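Local coordinates for protein dnab-like replicative helicase (PDB 3BH0) that probably hydrolyses ATP, through this C-terminal ATPase domain of a DnaB-family replicative helicase of phage SPP1, to unwind duplex DNA 5'-3' during replication, at residues S53-L58 against V294-I299; R60-Y65 against A284-G289; A74-M79 against Q233-Q238; P242-L247 against Q252-A257. All coordinates share one frame; numbering follows the deposited sequence.

Contact 1 of 4, residues S53-L58 against V294-I299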
# COMPACT_ATOMS: atom_id res chain seq x y z
N SER A 53 7.32 -5.45 0.88
CA SER A 53 6.06 -5.25 1.60
C SER A 53 6.22 -5.68 3.06
O SER A 53 5.58 -5.13 3.94
CB SER A 53 4.97 -6.09 0.97
OG SER A 53 5.33 -7.46 1.03
N GLY A 54 7.09 -6.67 3.29
CA GLY A 54 7.36 -7.23 4.61
C GLY A 54 6.55 -8.49 4.84
O GLY A 54 6.64 -9.13 5.89
N PHE A 55 5.73 -8.84 3.85
CA PHE A 55 5.00 -10.08 3.87
C PHE A 55 5.77 -11.07 3.01
O PHE A 55 5.73 -11.03 1.77
CB PHE A 55 3.55 -9.88 3.42
CG PHE A 55 2.82 -8.82 4.21
CD1 PHE A 55 2.68 -8.93 5.59
CD2 PHE A 55 2.30 -7.70 3.58
CE1 PHE A 55 2.02 -7.94 6.32
CE2 PHE A 55 1.63 -6.71 4.31
CZ PHE A 55 1.50 -6.83 5.68
N THR A 56 6.50 -11.93 3.72
CA THR A 56 7.44 -12.88 3.14
C THR A 56 6.99 -13.45 1.79
O THR A 56 7.68 -13.28 0.78
CB THR A 56 7.72 -14.03 4.17
OG1 THR A 56 7.98 -13.45 5.47
CG2 THR A 56 8.91 -14.89 3.75
N GLU A 57 5.82 -14.07 1.78
CA GLU A 57 5.36 -14.85 0.63
C GLU A 57 4.92 -14.00 -0.54
O GLU A 57 4.80 -14.50 -1.64
CB GLU A 57 4.24 -15.82 1.04
CG GLU A 57 4.70 -16.99 1.89
CD GLU A 57 5.84 -17.78 1.26
OE1 GLU A 57 5.77 -18.09 0.04
OE2 GLU A 57 6.82 -18.08 1.99
N LEU A 58 4.63 -12.73 -0.29
CA LEU A 58 4.27 -11.81 -1.35
C LEU A 58 5.54 -11.28 -2.02
O LEU A 58 5.61 -11.15 -3.24
CB LEU A 58 3.38 -10.67 -0.82
CG LEU A 58 3.21 -9.41 -1.70
CD1 LEU A 58 2.34 -9.71 -2.91
CD2 LEU A 58 2.65 -8.22 -0.90
N VAL A 294 -1.97 -15.06 -1.43
CA VAL A 294 -1.14 -15.15 -0.23
C VAL A 294 -2.01 -14.88 1.02
O VAL A 294 -2.57 -13.81 1.18
CB VAL A 294 0.04 -14.13 -0.31
CG1 VAL A 294 0.70 -13.92 1.06
CG2 VAL A 294 1.07 -14.56 -1.38
N SER A 295 -2.13 -15.88 1.89
CA SER A 295 -2.93 -15.75 3.09
C SER A 295 -2.11 -15.19 4.23
O SER A 295 -0.92 -15.48 4.35
CB SER A 295 -3.53 -17.10 3.48
OG SER A 295 -4.27 -17.65 2.40
N LEU A 296 -2.74 -14.37 5.05
CA LEU A 296 -2.10 -13.81 6.24
C LEU A 296 -3.06 -13.88 7.41
O LEU A 296 -4.26 -13.78 7.24
CB LEU A 296 -1.72 -12.34 6.01
CG LEU A 296 -0.76 -11.91 4.91
CD1 LEU A 296 -0.74 -10.39 4.88
CD2 LEU A 296 0.64 -12.46 5.16
N ALA A 297 -2.50 -14.04 8.61
CA ALA A 297 -3.26 -13.99 9.85
C ALA A 297 -3.42 -12.53 10.22
O ALA A 297 -2.45 -11.81 10.35
CB ALA A 297 -2.54 -14.76 10.96
N PHE A 298 -4.67 -12.11 10.39
CA PHE A 298 -4.97 -10.73 10.67
C PHE A 298 -5.28 -10.59 12.14
O PHE A 298 -6.19 -11.25 12.64
CB PHE A 298 -6.15 -10.29 9.81
CG PHE A 298 -6.65 -8.91 10.11
CD1 PHE A 298 -5.77 -7.83 10.18
CD2 PHE A 298 -8.01 -8.69 10.29
CE1 PHE A 298 -6.24 -6.55 10.43
CE2 PHE A 298 -8.49 -7.40 10.54
CZ PHE A 298 -7.61 -6.33 10.61
N ILE A 299 -4.51 -9.76 12.84
CA ILE A 299 -4.77 -9.49 14.25
C ILE A 299 -5.57 -8.20 14.31
O ILE A 299 -5.01 -7.10 14.37
CB ILE A 299 -3.47 -9.42 15.13
CG1 ILE A 299 -2.53 -10.61 14.89
CG2 ILE A 299 -3.82 -9.26 16.63
CD1 ILE A 299 -3.19 -12.00 14.86
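Leu-296 meets Phe-55 through one methyl set over the ring face: CD1 of Leu-296 lies 3.9 Å from the centroid of the Phe-55 ring and 14° off its normal, the geometry of a CH-pi contact. Closest to it is the rim atom, CD1 of Phe-55 to CD1 of Leu-296 at 3.8 Å, and the two side chains cross at about a right angle. On the opposite face, offset toward the rim, sits the carbonyl O of Ser-53. The Phe-55 ring also meets that of Phe-84 of helix 81-93, the planes about 10° apart. Val-294 works differently, with a methyl against backbone: its CG2 approaches O of Glu-57 at 3.7 Å, while CG1 lies 4.0 Å from CB of Glu-57. With CG1 anti to the backbone N (chi1 164°), both methyls of Val-294 face the helix start. Beyond CB, Glu-57 bends at chi2 and carries its carboxylate away from the strand. Phe-55 is the N-cap residue of helix 56-62, and its N-H reaches back to OG of Ser-53 at 3.2 Å, closing an ST turn. The arrangement is that of a helix N-terminus packed on the antiparallel part of the mixed sheet in a P-loop NTPase domain.

Contact 2 of 4, residues R60-Y65 against A284-G289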
# COMPACT_ATOMS: atom_id res chain seq x y z
N ARG A 60 8.24 -12.98 -2.06
CA ARG A 60 8.70 -14.13 -2.83
C ARG A 60 8.19 -14.06 -4.27
O ARG A 60 8.96 -14.30 -5.21
CB ARG A 60 8.26 -15.45 -2.18
CG ARG A 60 9.20 -16.64 -2.46
CD ARG A 60 8.76 -17.94 -1.75
NE ARG A 60 7.79 -18.71 -2.54
CZ ARG A 60 7.35 -19.94 -2.25
NH1 ARG A 60 7.78 -20.59 -1.17
NH2 ARG A 60 6.47 -20.54 -3.05
N MET A 61 6.92 -13.71 -4.44
CA MET A 61 6.32 -13.62 -5.78
C MET A 61 6.85 -12.43 -6.59
O MET A 61 7.11 -12.57 -7.80
CB MET A 61 4.80 -13.54 -5.70
CG MET A 61 4.11 -14.76 -5.06
SD MET A 61 2.33 -14.49 -4.85
CE MET A 61 1.73 -14.81 -6.51
N THR A 62 7.01 -11.28 -5.93
CA THR A 62 7.37 -10.03 -6.60
C THR A 62 8.88 -9.77 -6.63
O THR A 62 9.37 -9.13 -7.56
CB THR A 62 6.68 -8.81 -5.94
OG1 THR A 62 7.16 -8.65 -4.60
CG2 THR A 62 5.15 -8.94 -5.97
N TYR A 63 9.58 -10.26 -5.61
CA TYR A 63 11.00 -9.96 -5.34
C TYR A 63 11.20 -8.52 -4.88
O TYR A 63 12.30 -7.96 -4.97
CB TYR A 63 11.96 -10.40 -6.48
CG TYR A 63 12.23 -11.90 -6.44
CD1 TYR A 63 11.60 -12.78 -7.32
CD2 TYR A 63 13.08 -12.44 -5.46
CE1 TYR A 63 11.82 -14.15 -7.26
CE2 TYR A 63 13.31 -13.82 -5.39
CZ TYR A 63 12.68 -14.66 -6.30
OH TYR A 63 12.90 -16.03 -6.23
N GLY A 64 10.12 -7.94 -4.33
CA GLY A 64 10.09 -6.55 -3.88
C GLY A 64 9.48 -5.64 -4.92
O GLY A 64 9.39 -6.00 -6.11
N TYR A 65 9.05 -4.46 -4.48
CA TYR A 65 8.52 -3.45 -5.39
C TYR A 65 9.66 -2.76 -6.09
O TYR A 65 10.65 -2.43 -5.47
CB TYR A 65 7.64 -2.43 -4.65
CG TYR A 65 6.41 -3.02 -3.98
CD1 TYR A 65 5.54 -3.87 -4.68
CD2 TYR A 65 6.13 -2.73 -2.65
CE1 TYR A 65 4.43 -4.41 -4.07
CE2 TYR A 65 5.02 -3.28 -2.02
CZ TYR A 65 4.16 -4.11 -2.73
OH TYR A 65 3.06 -4.64 -2.10
N ALA A 284 -4.04 -10.27 -8.40
CA ALA A 284 -4.90 -10.50 -9.56
C ALA A 284 -4.20 -10.11 -10.86
O ALA A 284 -4.59 -10.54 -11.95
CB ALA A 284 -6.19 -9.75 -9.41
N LYS A 285 -3.16 -9.28 -10.74
CA LYS A 285 -2.34 -8.89 -11.86
C LYS A 285 -0.90 -8.76 -11.41
O LYS A 285 -0.60 -8.19 -10.34
CB LYS A 285 -2.81 -7.58 -12.49
CG LYS A 285 -2.11 -7.30 -13.79
CD LYS A 285 -2.35 -5.90 -14.32
CE LYS A 285 -1.55 -5.69 -15.62
NZ LYS A 285 -1.49 -4.27 -15.96
N HIS A 286 -0.02 -9.30 -12.23
CA HIS A 286 1.40 -9.23 -11.99
C HIS A 286 2.14 -9.21 -13.33
O HIS A 286 2.24 -10.24 -14.03
CB HIS A 286 1.86 -10.40 -11.11
CG HIS A 286 3.22 -10.18 -10.52
ND1 HIS A 286 3.74 -11.00 -9.54
CD2 HIS A 286 4.15 -9.24 -10.75
CE1 HIS A 286 4.94 -10.57 -9.21
NE2 HIS A 286 5.22 -9.51 -9.93
N ARG A 287 2.66 -8.03 -13.68
CA ARG A 287 3.25 -7.79 -15.01
C ARG A 287 4.52 -8.61 -15.26
O ARG A 287 4.70 -9.18 -16.33
CB ARG A 287 3.54 -6.30 -15.20
CG ARG A 287 3.80 -5.93 -16.66
CD ARG A 287 4.20 -4.49 -16.85
NE ARG A 287 3.16 -3.50 -16.52
CZ ARG A 287 2.00 -3.34 -17.16
NH1 ARG A 287 1.66 -4.11 -18.19
NH2 ARG A 287 1.16 -2.39 -16.75
N ASP A 288 5.37 -8.67 -14.25
CA ASP A 288 6.69 -9.28 -14.35
C ASP A 288 6.80 -10.46 -13.37
O ASP A 288 7.77 -10.56 -12.64
CB ASP A 288 7.76 -8.22 -14.04
CG ASP A 288 9.12 -8.54 -14.66
OD1 ASP A 288 9.18 -8.98 -15.84
OD2 ASP A 288 10.15 -8.33 -13.95
N GLY A 289 5.81 -11.34 -13.36
CA GLY A 289 5.82 -12.45 -12.43
C GLY A 289 4.49 -13.16 -12.24
O GLY A 289 3.53 -12.87 -12.96
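His-286 points its imidazole at the last turn of helix 56-62, where CE1 meets the Met-61 carbonyl O and the alpha carbon of Thr-62. From CB the side chain runs with CG anti to the backbone N (chi1 -164°), which carries the ring off the strand toward the helix. ND1 is the first polar atom on the way, and its hydrogen bond goes to O of Pro-290, just beyond the 284-289 segment; Met-61 O is more distant from it, at 4.1 Å. CE1 makes the closest approaches, 3.3 Å to Met-61 O and 3.6 Å to Thr-62 CA, both at the ring edge near its plane. The methyl CG2 of Thr-62 also comes to 3.6 Å from His-286 CE1, the two side chains crossing at about a right angle. At the far corner, NE2 of His-286 lies 4.0 Å from Thr-62 CG2. Gly-289 CA covers one ring face, 3.7 Å above its centre, as the chain curls back after the strand. No hydrogen bond crosses between the segments, so the evidence is for edge packing.

Thr-62 itself turns its OG1 back into its own chain: Gly-64 N donates to it at 3.1 Å with an N-H...O angle of 146°, an ST turn, and OG1 also bonds to Leu-58 O. Tyr-63, with positive phi, is the first residue past the helix. The C-terminal end of helix 56-62 thus lies against the end of strand 278-286 and its following turn, with Thr-62 also touching Ile-259 of the adjacent strand 259-265.

Contact 3 of 4, residues A74-M79 against Q233-Q238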
# COMPACT_ATOMS: atom_id res chain seq x y z
N ALA A 74 -6.68 -2.94 -3.73
CA ALA A 74 -8.11 -2.74 -3.79
C ALA A 74 -8.88 -3.76 -2.93
O ALA A 74 -8.53 -4.94 -2.83
CB ALA A 74 -8.58 -2.76 -5.23
N ALA A 75 -9.93 -3.29 -2.28
CA ALA A 75 -10.75 -4.17 -1.44
C ALA A 75 -12.05 -3.48 -1.12
O ALA A 75 -12.11 -2.27 -1.08
CB ALA A 75 -10.02 -4.53 -0.14
N ARG A 76 -13.07 -4.30 -0.90
CA ARG A 76 -14.32 -3.86 -0.30
C ARG A 76 -14.07 -3.35 1.13
O ARG A 76 -12.99 -3.58 1.69
CB ARG A 76 -15.32 -5.02 -0.33
CG ARG A 76 -15.75 -5.43 -1.74
CD ARG A 76 -16.66 -4.37 -2.38
NE ARG A 76 -17.80 -4.06 -1.54
CZ ARG A 76 -18.37 -2.86 -1.43
NH1 ARG A 76 -17.93 -1.81 -2.13
NH2 ARG A 76 -19.39 -2.70 -0.59
N PRO A 77 -15.04 -2.61 1.71
CA PRO A 77 -14.88 -2.19 3.10
C PRO A 77 -14.71 -3.38 4.07
O PRO A 77 -15.28 -4.45 3.85
CB PRO A 77 -16.19 -1.46 3.41
CG PRO A 77 -16.72 -1.06 2.08
CD PRO A 77 -16.30 -2.10 1.13
N SER A 78 -13.92 -3.16 5.12
CA SER A 78 -13.77 -4.12 6.23
C SER A 78 -12.88 -5.32 5.93
O SER A 78 -12.89 -6.29 6.70
CB SER A 78 -15.14 -4.63 6.71
OG SER A 78 -15.85 -3.63 7.39
N MET A 79 -12.15 -5.29 4.82
CA MET A 79 -11.24 -6.38 4.49
C MET A 79 -9.84 -6.20 5.08
O MET A 79 -9.03 -7.12 5.05
CB MET A 79 -11.15 -6.55 2.98
CG MET A 79 -12.49 -6.73 2.27
SD MET A 79 -13.40 -8.27 2.63
CE MET A 79 -14.09 -8.56 1.02
N GLN A 233 -21.03 -4.48 -6.14
CA GLN A 233 -21.55 -5.61 -6.88
C GLN A 233 -20.78 -6.88 -6.55
O GLN A 233 -21.26 -7.99 -6.81
CB GLN A 233 -21.46 -5.33 -8.37
CG GLN A 233 -22.68 -5.79 -9.13
CD GLN A 233 -22.61 -5.51 -10.62
OE1 GLN A 233 -21.51 -5.42 -11.21
NE2 GLN A 233 -23.78 -5.38 -11.25
N VAL A 234 -19.59 -6.71 -5.98
CA VAL A 234 -18.81 -7.83 -5.47
C VAL A 234 -19.68 -8.66 -4.51
O VAL A 234 -19.62 -9.89 -4.50
CB VAL A 234 -17.53 -7.33 -4.72
CG1 VAL A 234 -16.81 -8.47 -4.02
CG2 VAL A 234 -16.59 -6.62 -5.68
N GLU A 235 -20.51 -7.95 -3.76
CA GLU A 235 -21.22 -8.53 -2.63
C GLU A 235 -22.55 -9.18 -3.01
O GLU A 235 -23.06 -10.04 -2.26
CB GLU A 235 -21.35 -7.51 -1.49
CG GLU A 235 -19.97 -7.10 -0.94
CD GLU A 235 -20.00 -6.23 0.30
OE1 GLU A 235 -21.11 -5.91 0.79
OE2 GLU A 235 -18.91 -5.88 0.81
N GLN A 236 -23.11 -8.81 -4.16
CA GLN A 236 -24.25 -9.55 -4.73
C GLN A 236 -23.80 -10.64 -5.71
O GLN A 236 -24.39 -10.85 -6.77
CB GLN A 236 -25.32 -8.63 -5.33
CG GLN A 236 -26.70 -9.31 -5.58
CD GLN A 236 -27.18 -10.24 -4.43
OE1 GLN A 236 -28.02 -9.85 -3.62
NE2 GLN A 236 -26.64 -11.47 -4.37
N ARG A 237 -22.72 -11.32 -5.32
CA ARG A 237 -22.22 -12.53 -5.95
C ARG A 237 -22.22 -13.60 -4.87
O ARG A 237 -22.19 -13.27 -3.68
CB ARG A 237 -20.78 -12.34 -6.45
CG ARG A 237 -20.65 -11.87 -7.88
CD ARG A 237 -19.23 -12.03 -8.40
NE ARG A 237 -18.34 -10.93 -8.00
CZ ARG A 237 -17.12 -11.10 -7.50
NH1 ARG A 237 -16.62 -12.32 -7.34
NH2 ARG A 237 -16.40 -10.05 -7.17
N GLN A 238 -22.24 -14.87 -5.28
CA GLN A 238 -22.09 -15.99 -4.35
C GLN A 238 -20.68 -15.95 -3.75
O GLN A 238 -20.51 -15.74 -2.55
CB GLN A 238 -22.35 -17.34 -5.04
CG GLN A 238 -23.83 -17.62 -5.37
CD GLN A 238 -24.03 -18.81 -6.32
OE1 GLN A 238 -23.17 -19.69 -6.45
NE2 GLN A 238 -25.19 -18.83 -6.99
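The charged part of the contact joins Arg-76 to Glu-235. NE of Arg-76 donates to OE2 of Glu-235 at 3.2 Å with an N-H...O angle of 158°, a hydrogen-bonded salt bridge. The acceptor lies close to the guanidinium plane, at its edge, whereas the donor stands well above the carboxylate plane, 62° out of it; the two flat groups are steeply inclined to each other. The same OE2 is also bonded to the hydroxyl of Tyr-269, and NH1 of Arg-76 to O of Leu-230, so both charged groups have a further partner. Arg-76 follows strand 70-74 in a loop leading to helix 81-93, the strand-loop-helix setting of the Walker A P-loop, whose sequence pattern is present here and is consistent with ATP binding; a type II turn runs from Arg-76 to Met-79.

Apolar packing comes from the aliphatic stem of Arg-76, which slides past Val-234 in the opposite direction. Bends at chi2 (-71°) and chi3 fold the stem so that CD rests 3.9 Å from CB of Val-234, while CG of Arg-76 lies equally near CG1 of Val-234. Over one face of the guanidinium sits CD of Pro-77, 3.4 Å above its centre.

Contact 4 of 4, residues P242-L247 against Q252-A257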
# COMPACT_ATOMS: atom_id res chain seq x y z
N PRO A 242 -12.85 -10.66 -4.88
CA PRO A 242 -12.83 -9.64 -5.93
C PRO A 242 -12.20 -10.17 -7.20
O PRO A 242 -11.31 -11.01 -7.13
CB PRO A 242 -11.95 -8.53 -5.34
CG PRO A 242 -11.92 -8.80 -3.88
CD PRO A 242 -11.99 -10.28 -3.74
N MET A 243 -12.67 -9.69 -8.34
CA MET A 243 -12.01 -9.97 -9.62
C MET A 243 -11.69 -8.69 -10.35
O MET A 243 -12.14 -7.62 -9.95
CB MET A 243 -12.84 -10.91 -10.49
CG MET A 243 -14.22 -10.43 -10.79
SD MET A 243 -15.21 -11.80 -11.39
CE MET A 243 -14.78 -13.10 -10.22
N LEU A 244 -10.92 -8.81 -11.43
CA LEU A 244 -10.43 -7.64 -12.17
C LEU A 244 -11.56 -6.81 -12.75
O LEU A 244 -11.46 -5.58 -12.80
CB LEU A 244 -9.41 -8.03 -13.24
CG LEU A 244 -8.06 -8.54 -12.74
CD1 LEU A 244 -7.29 -9.14 -13.92
CD2 LEU A 244 -7.23 -7.46 -12.07
N SER A 245 -12.63 -7.48 -13.17
CA SER A 245 -13.85 -6.81 -13.63
C SER A 245 -14.52 -5.92 -12.56
O SER A 245 -15.31 -5.04 -12.90
CB SER A 245 -14.86 -7.84 -14.17
OG SER A 245 -15.51 -8.53 -13.11
N ASP A 246 -14.20 -6.13 -11.28
CA ASP A 246 -14.78 -5.32 -10.19
C ASP A 246 -14.30 -3.86 -10.18
O ASP A 246 -14.91 -3.00 -9.53
CB ASP A 246 -14.54 -5.98 -8.83
CG ASP A 246 -15.32 -7.26 -8.68
OD1 ASP A 246 -16.48 -7.31 -9.16
OD2 ASP A 246 -14.78 -8.22 -8.08
N LEU A 247 -13.22 -3.59 -10.90
CA LEU A 247 -12.69 -2.23 -10.99
C LEU A 247 -13.50 -1.38 -11.99
O LEU A 247 -12.99 -0.41 -12.53
CB LEU A 247 -11.20 -2.26 -11.33
CG LEU A 247 -10.25 -2.95 -10.34
CD1 LEU A 247 -8.98 -3.48 -11.02
CD2 LEU A 247 -9.89 -2.04 -9.17
N GLN A 252 -9.26 2.07 -17.11
CA GLN A 252 -7.82 2.23 -17.23
C GLN A 252 -7.02 1.58 -16.10
O GLN A 252 -5.92 1.07 -16.32
CB GLN A 252 -7.52 3.72 -17.28
CG GLN A 252 -6.08 4.09 -17.46
CD GLN A 252 -5.57 3.80 -18.85
OE1 GLN A 252 -4.81 2.86 -19.06
NE2 GLN A 252 -5.99 4.63 -19.82
N LEU A 253 -7.59 1.59 -14.91
CA LEU A 253 -6.90 1.21 -13.67
C LEU A 253 -6.18 -0.15 -13.73
O LEU A 253 -5.03 -0.26 -13.29
CB LEU A 253 -7.90 1.28 -12.49
CG LEU A 253 -7.39 1.60 -11.08
CD1 LEU A 253 -6.37 2.71 -11.09
CD2 LEU A 253 -8.55 1.97 -10.19
N GLU A 254 -6.83 -1.17 -14.28
CA GLU A 254 -6.22 -2.49 -14.38
C GLU A 254 -5.10 -2.55 -15.42
O GLU A 254 -4.16 -3.34 -15.30
CB GLU A 254 -7.26 -3.59 -14.64
CG GLU A 254 -7.76 -3.70 -16.07
CD GLU A 254 -8.52 -5.00 -16.33
OE1 GLU A 254 -9.73 -4.91 -16.60
OE2 GLU A 254 -7.90 -6.10 -16.25
N GLN A 255 -5.20 -1.70 -16.44
CA GLN A 255 -4.18 -1.67 -17.48
C GLN A 255 -2.87 -1.04 -17.00
O GLN A 255 -1.81 -1.61 -17.22
CB GLN A 255 -4.75 -1.03 -18.75
CG GLN A 255 -5.71 -2.02 -19.47
CD GLN A 255 -6.61 -1.37 -20.51
OE1 GLN A 255 -6.17 -0.54 -21.29
NE2 GLN A 255 -7.87 -1.77 -20.53
N ASP A 256 -2.96 0.08 -16.30
CA ASP A 256 -1.76 0.80 -15.88
C ASP A 256 -0.94 0.15 -14.77
O ASP A 256 0.29 0.23 -14.78
CB ASP A 256 -2.11 2.25 -15.52
CG ASP A 256 -2.57 3.04 -16.73
OD1 ASP A 256 -2.08 2.75 -17.85
OD2 ASP A 256 -3.42 3.93 -16.56
N ALA A 257 -1.61 -0.53 -13.84
CA ALA A 257 -0.94 -1.12 -12.70
C ALA A 257 -0.10 -2.33 -13.09
O ALA A 257 -0.48 -3.15 -13.92
CB ALA A 257 -1.95 -1.50 -11.62
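Leu-244, in the 3-10 segment 244-246, and Leu-247 next to it reach toward helix 252-256, where Leu-253 and Glu-254 receive them. CD1 of Leu-247 touches CB of Glu-254 at 4.0 Å, and its other methyl, CD2, comes 4.3 Å from CD2 of Leu-253. Leu-244 meets the charged end of Glu-254: both CB and CD1 of Leu-244 stand 3.9 Å from OE2 of Glu-254, the two side chains at about a right angle. Glu-254 gets there because its CG occupies the position between the backbone N and the carbonyl carbon (chi1 78°), from which the extended chain carries the carboxylate to the leucine.

In the next shell, the 3-10 turn is fixed by its own bonds. Asp-246 N donates to Met-243 O, and the side chain of the same aspartate folds back so that Met-243 N reaches OD2 of Asp-246 at 2.6 Å, nearly straight at 171°. That OD2 also forms a salt bridge with Arg-237 NH2. On the helix side, Asp-256 N bonds to Gln-252 O, while Lys-285 NZ probably hydrogen-bonds to O of Glu-254 and O of Ala-257 at the end of the helix. Leu-247 and Leu-253 both lie on Leu-72 of strand 70-74, and Leu-244 with Glu-254 on Ile-260.

No hydrogen bond crosses between the segments: leucine methyls make van der Waals contacts, and Glu-254 takes part through CB, against Leu-247, and OE2, against Leu-244. The hydrogen bonds and the salt bridge lie within each segment or run to Arg-237 and Lys-285, consistent with two turns held separately and joined by packing.

All four contacts lie in the one ATPase domain, around its mixed nine-stranded sheet. Contacts 1 and 2, with centres 14 Å apart, share helix 56-62 and rest on neighbouring strands 292-299 and 278-286; Val-294 CG2 touches Met-61 SD. Along the chain contact 2 nests inside contact 1, and contacts 3 and 4 follow in series inside contact 2. Contacts 3 and 4, also 14 Å apart, are tied by a salt bridge, and a lysine probably ties contact 2 to contact 4, 16 Å away. Contacts 1 and 4 stay separate, about 22 Å between centres. Contact 3 holds the loop after strand 70-74, which fits a P-loop, while contacts 1 and 2 pack helix 56-62 on antiparallel strands of the same sheet.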